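Local structure of monoacylglycerol lipase (Palaeococcus ferrophilus, 6QE2) at residues S122-V125 / A126-K129; T206-E209 / G210-L214. The protein probably hydrolyses monoacylglycerols to glycerol and free fatty acid, as a serine hydrolase with the alpha/beta-hydrolase fold. All coordinates share one frame; numbering follows the deposited sequence.

Contact 1 of 2, residues S122-V125 / A126-K129; sequences SFMV and ALAK. With LDA (lauryl dimethylamine-N-oxide), chain D.
Met124 and Leu127 lie side by side along the first turns of an alpha-helix, 122-134. This helix follows strand 106-110 of the central sheet and is probably part of the cap of this alpha/beta-hydrolase. The two side chains point the same way. They meet where Met124 SD comes 4.0 Å from Leu127 CD2, an apolar contact at van der Waals distance. Met124 has CG turned away from its own backbone N (chi1 -152°), and the chain then bends at chi2 (62°) and again at chi3. The bends turn the terminal methyl toward Phe123. Met124 CE comes 3.4 Å from Phe123 CE1, so the methyl meets the ring at its rim and not over its centre.

Chi1 also sets Met124 CG against the bound lauryl dimethylamine-N-oxide, 3.8 Å from its C7. One turn later, Ala128 CB lies 3.8 Å from C11 of the same alkyl chain. The detergent tail thus runs past two residues on one face of the helix. Ala128 is the buried member of the group, and its methyl also touches Phe178 of helix 171-186. Val125 packs on Phe178 too.

The backbone follows the regular helical pattern. Leu127 N donates to Phe123 O at 2.8 Å, and Ala128 N to Met124 O at 2.9 Å. A weak bond joins Ala126 N to Ser122 O.

Lys129 is exposed, and its chain is extended beyond CG. Its first torsion (chi1 -72°) puts CG beside the backbone N and opposite the carbonyl carbon. Val125 O accepts the helical bond from Lys129 N at 3.2 Å; the torsion adds the CG methylene of Lys129, 3.6 Å from the same oxygen.

Contact 2 of 2, residues T206-E209 / G210-L214; sequences TPPE and GSRRL
Glu209 OE2 is gripped by two nitrogens of Arg213, NE at 2.9 Å and NH1 at 3.1 Å. Both donors approach from the same face of the carboxylate plane, and OE2 lies in the guanidinium plane. The two flat groups are turned only 23° apart. The other oxygen, Glu209 OE1, takes Arg212 NH1 at 2.9 Å, and here the planes are 46° apart. Glu209 reaches both arginines because the bend at chi2 (68°) carries the carboxylate forward along the helix, between the two.

Each arginine also has a strong partner outside: Arg212 NE forms a salt bridge with Glu227 OE2 on strand 223-228, and Arg213 NH2 one with Glu216 OE1. With an alanine in place of Glu209 the two guanidinium groups would lose the carboxylate they share, and would probably depend more on Glu227 and Glu216 and be freer to turn. Pro208 lies alongside Arg212 and sits over one guanidinium face, toward its rim, with Pro208 CB 3.7 Å from Arg212 NH2.

The backbone closes the turn beneath. Gly210 N donates to Pro207 O at 3.1 Å. Arg213 N donates to Glu209 O at 2.8 Å. Arg212 N donates to Pro208 O. The negative Glu209 sits at the start of the helix, where it is likely to suit the helix dipole.

Thr206 OG1, just before this turn, bonds to Asp203, the likely acid of a Ser-His-Asp triad. The whole is a helix start braced by a salt-bridge network, directly after the acid-bearing loop of an alpha/beta-hydrolase.

How the contacts relate
Contacts 1 and 2 do not touch. Their centres are 20 Å apart and their nearest atoms about 11 Å. In the chain, 122-129 comes first and 206-214 follows strand 195-200 of the central sheet. The bound lauryl dimethylamine-N-oxide relates them. Its tail passes contact 1, while its polar end is hydrogen-bonded to Ser87, the probable nucleophile. Near that end, Thr206 of contact 2 touches the ligand, and the side chain of Pro207 is about 7 Å from it. The detergent probably marks the path of an acyl chain. Contact 1 would then border its outer part, and contact 2 the catalytic end.

Contact 1 of 2, residues S122-V125 / A126-K129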
loop_
_atom_site.group_PDB
_atom_site.type_symbol
_atom_site.label_atom_id
_atom_site.label_comp_id
_atom_site.label_asym_id
_atom_site.label_seq_id
_atom_site.Cartn_x
_atom_site.Cartn_y
_atom_site.Cartn_z
ATOM N N SER A 122 -1.856 -22.352 3.458
ATOM C CA SER A 122 -3.145 -22.232 2.781
ATOM C C SER A 122 -4.313 -22.305 3.756
ATOM O O SER A 122 -5.349 -21.670 3.527
ATOM C CB SER A 122 -3.282 -23.318 1.713
ATOM O OG SER A 122 -3.192 -24.607 2.292
ATOM N N PHE A 123 -4.180 -23.071 4.842
ATOM C CA PHE A 123 -5.288 -23.138 5.787
ATOM C C PHE A 123 -5.513 -21.812 6.498
ATOM O O PHE A 123 -6.622 -21.566 6.979
ATOM C CB PHE A 123 -5.079 -24.269 6.802
ATOM C CG PHE A 123 -3.969 -24.031 7.799
ATOM C CD1 PHE A 123 -4.183 -23.259 8.932
ATOM C CD2 PHE A 123 -2.732 -24.628 7.632
ATOM C CE1 PHE A 123 -3.174 -23.059 9.852
ATOM C CE2 PHE A 123 -1.722 -24.432 8.556
ATOM C CZ PHE A 123 -1.944 -23.645 9.664
ATOM N N MET A 124 -4.491 -20.953 6.569
ATOM C CA MET A 124 -4.677 -19.650 7.199
ATOM C C MET A 124 -5.600 -18.767 6.371
ATOM O O MET A 124 -6.394 -17.992 6.921
ATOM C CB MET A 124 -3.322 -18.972 7.397
ATOM C CG MET A 124 -3.300 -18.015 8.560
ATOM S SD MET A 124 -3.643 -18.908 10.078
ATOM C CE MET A 124 -2.130 -19.834 10.263
ATOM N N VAL A 125 -5.527 -18.893 5.044
ATOM C CA VAL A 125 -6.454 -18.179 4.172
ATOM C C VAL A 125 -7.879 -18.667 4.407
ATOM O O VAL A 125 -8.815 -17.871 4.529
ATOM C CB VAL A 125 -6.032 -18.330 2.699
ATOM C CG1 VAL A 125 -7.051 -17.685 1.782
ATOM C CG2 VAL A 125 -4.661 -17.709 2.483
ATOM N N ALA A 126 -8.061 -19.988 4.476
ATOM C CA ALA A 126 -9.388 -20.535 4.737
ATOM C C ALA A 126 -9.882 -20.153 6.127
ATOM O O ALA A 126 -11.075 -19.890 6.317
ATOM C CB ALA A 126 -9.370 -22.056 4.570
ATOM N N LEU A 127 -8.983 -20.127 7.115
ATOM C CA LEU A 127 -9.379 -19.705 8.457
ATOM C C LEU A 127 -9.818 -18.247 8.473
ATOM O O LEU A 127 -10.786 -17.887 9.154
ATOM C CB LEU A 127 -8.229 -19.925 9.436
ATOM C CG LEU A 127 -8.492 -19.530 10.890
ATOM C CD1 LEU A 127 -9.610 -20.370 11.481
ATOM C CD2 LEU A 127 -7.225 -19.659 11.722
ATOM N N ALA A 128 -9.127 -17.392 7.733
ATOM C CA ALA A 128 -9.496 -15.973 7.725
ATOM C C ALA A 128 -10.898 -15.764 7.167
ATOM O O ALA A 128 -11.643 -14.879 7.630
ATOM C CB ALA A 128 -8.459 -15.202 6.900
ATOM N N LYS A 129 -11.259 -16.537 6.129
ATOM C CA LYS A 129 -12.614 -16.495 5.582
ATOM C C LYS A 129 -13.657 -16.847 6.628
ATOM O O LYS A 129 -14.796 -16.372 6.561
ATOM C CB LYS A 129 -12.758 -17.477 4.411
ATOM C CG LYS A 129 -12.060 -17.103 3.138
ATOM C CD LYS A 129 -12.476 -18.055 2.014
ATOM C CE LYS A 129 -11.803 -17.666 0.698
ATOM N NZ LYS A 129 -12.089 -18.631 -0.402
HETATM N N1 LDA D . 0.548 -7.815 3.683
HETATM O O1 LDA D . 0.139 -6.776 3.151
HETATM C CM1 LDA D . 1.264 -7.472 4.906
HETATM C CM2 LDA D . 1.424 -8.519 2.756
HETATM C C1 LDA D . -0.573 -8.666 4.020
HETATM C C2 LDA D . -0.075 -9.693 5.015
HETATM C C3 LDA D . -1.255 -10.392 5.658
HETATM C C4 LDA D . -0.778 -11.531 6.540
HETATM C C5 LDA D . -1.943 -12.404 6.960
HETATM C C6 LDA D . -1.568 -13.270 8.147
HETATM C C7 LDA D . -2.668 -14.278 8.415
HETATM C C8 LDA D . -3.377 -13.952 9.713
HETATM C C9 LDA D . -4.880 -13.947 9.520
HETATM C C10 LDA D . -5.520 -15.113 10.257
HETATM C C11 LDA D . -7.023 -14.926 10.384
HETATM C C12 LDA D . -7.380 -13.462 10.410
#

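Contact 2 of 2, residues T206-E209 / G210-L214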
loop_
_atom_site.group_PDB
_atom_site.type_symbol
_atom_site.label_atom_id
_atom_site.label_comp_id
_atom_site.label_asym_id
_atom_site.label_seq_id
_atom_site.Cartn_x
_atom_site.Cartn_y
_atom_site.Cartn_z
ATOM N N THR A 206 5.313 -10.320 -0.106
ATOM C CA THR A 206 4.394 -10.209 -1.240
ATOM C C THR A 206 5.186 -10.645 -2.465
ATOM O O THR A 206 5.903 -9.839 -3.069
ATOM C CB THR A 206 3.853 -8.785 -1.398
ATOM O OG1 THR A 206 4.944 -7.860 -1.435
ATOM C CG2 THR A 206 2.933 -8.408 -0.241
ATOM N N PRO A 207 5.127 -11.918 -2.821
ATOM C CA PRO A 207 5.902 -12.402 -3.969
ATOM C C PRO A 207 5.668 -11.559 -5.203
ATOM O O PRO A 207 4.542 -11.346 -5.584
ATOM C CB PRO A 207 5.370 -13.812 -4.173
ATOM C CG PRO A 207 5.007 -14.240 -2.800
ATOM C CD PRO A 207 4.441 -13.020 -2.132
ATOM N N PRO A 208 6.740 -11.132 -5.855
ATOM C CA PRO A 208 6.630 -10.268 -7.035
ATOM C C PRO A 208 5.833 -10.808 -8.220
ATOM O O PRO A 208 5.337 -10.006 -8.979
ATOM C CB PRO A 208 8.087 -9.999 -7.428
ATOM C CG PRO A 208 8.896 -10.992 -6.693
ATOM C CD PRO A 208 8.137 -11.337 -5.453
ATOM N N GLU A 209 5.671 -12.113 -8.337
ATOM C CA GLU A 209 4.924 -12.663 -9.448
ATOM C C GLU A 209 3.487 -12.154 -9.413
ATOM O O GLU A 209 2.827 -12.102 -10.433
ATOM C CB GLU A 209 4.976 -14.185 -9.471
ATOM C CG GLU A 209 4.445 -14.792 -10.752
ATOM C CD GLU A 209 5.307 -14.505 -11.967
ATOM O OE1 GLU A 209 6.489 -14.214 -11.803
ATOM O OE2 GLU A 209 4.797 -14.603 -13.086
ATOM N N GLY A 210 2.999 -11.783 -8.233
ATOM C CA GLY A 210 1.658 -11.251 -8.155
ATOM C C GLY A 210 1.558 -9.981 -8.986
ATOM O O GLY A 210 0.604 -9.804 -9.704
ATOM N N SER A 211 2.540 -9.099 -8.876
ATOM C CA SER A 211 2.584 -7.879 -9.682
ATOM C C SER A 211 2.800 -8.180 -11.167
ATOM O O SER A 211 2.233 -7.538 -12.031
ATOM C CB SER A 211 3.634 -6.902 -9.164
ATOM O OG SER A 211 3.155 -6.207 -8.048
ATOM N N ARG A 212 3.644 -9.159 -11.450
ATOM C CA ARG A 212 3.896 -9.535 -12.828
ATOM C C ARG A 212 2.614 -10.036 -13.475
ATOM O O ARG A 212 2.361 -9.730 -14.614
ATOM C CB ARG A 212 5.014 -10.571 -12.938
ATOM C CG ARG A 212 6.331 -10.142 -12.324
ATOM C CD ARG A 212 7.467 -11.098 -12.656
ATOM N NE ARG A 212 8.682 -10.773 -11.921
ATOM C CZ ARG A 212 9.145 -11.475 -10.900
ATOM N NH1 ARG A 212 8.510 -12.558 -10.503
ATOM N NH2 ARG A 212 10.247 -11.104 -10.281
ATOM N N ARG A 213 1.821 -10.830 -12.763
ATOM C CA ARG A 213 0.557 -11.288 -13.320
ATOM C C ARG A 213 -0.402 -10.131 -13.538
ATOM O O ARG A 213 -1.062 -10.050 -14.544
ATOM C CB ARG A 213 -0.123 -12.321 -12.436
ATOM C CG ARG A 213 0.633 -13.610 -12.243
ATOM C CD ARG A 213 0.827 -14.381 -13.533
ATOM N NE ARG A 213 2.148 -14.128 -14.074
ATOM C CZ ARG A 213 2.372 -13.620 -15.274
ATOM N NH1 ARG A 213 3.616 -13.401 -15.673
ATOM N NH2 ARG A 213 1.356 -13.348 -16.073
ATOM N N LEU A 214 -0.448 -9.215 -12.584
ATOM C CA LEU A 214 -1.332 -8.069 -12.684
ATOM C C LEU A 214 -0.974 -7.202 -13.882
ATOM O O LEU A 214 -1.842 -6.741 -14.590
ATOM C CB LEU A 214 -1.306 -7.220 -11.418
ATOM C CG LEU A 214 -2.262 -6.032 -11.486
ATOM C CD1 LEU A 214 -3.697 -6.503 -11.476
ATOM C CD2 LEU A 214 -2.020 -5.062 -10.355
#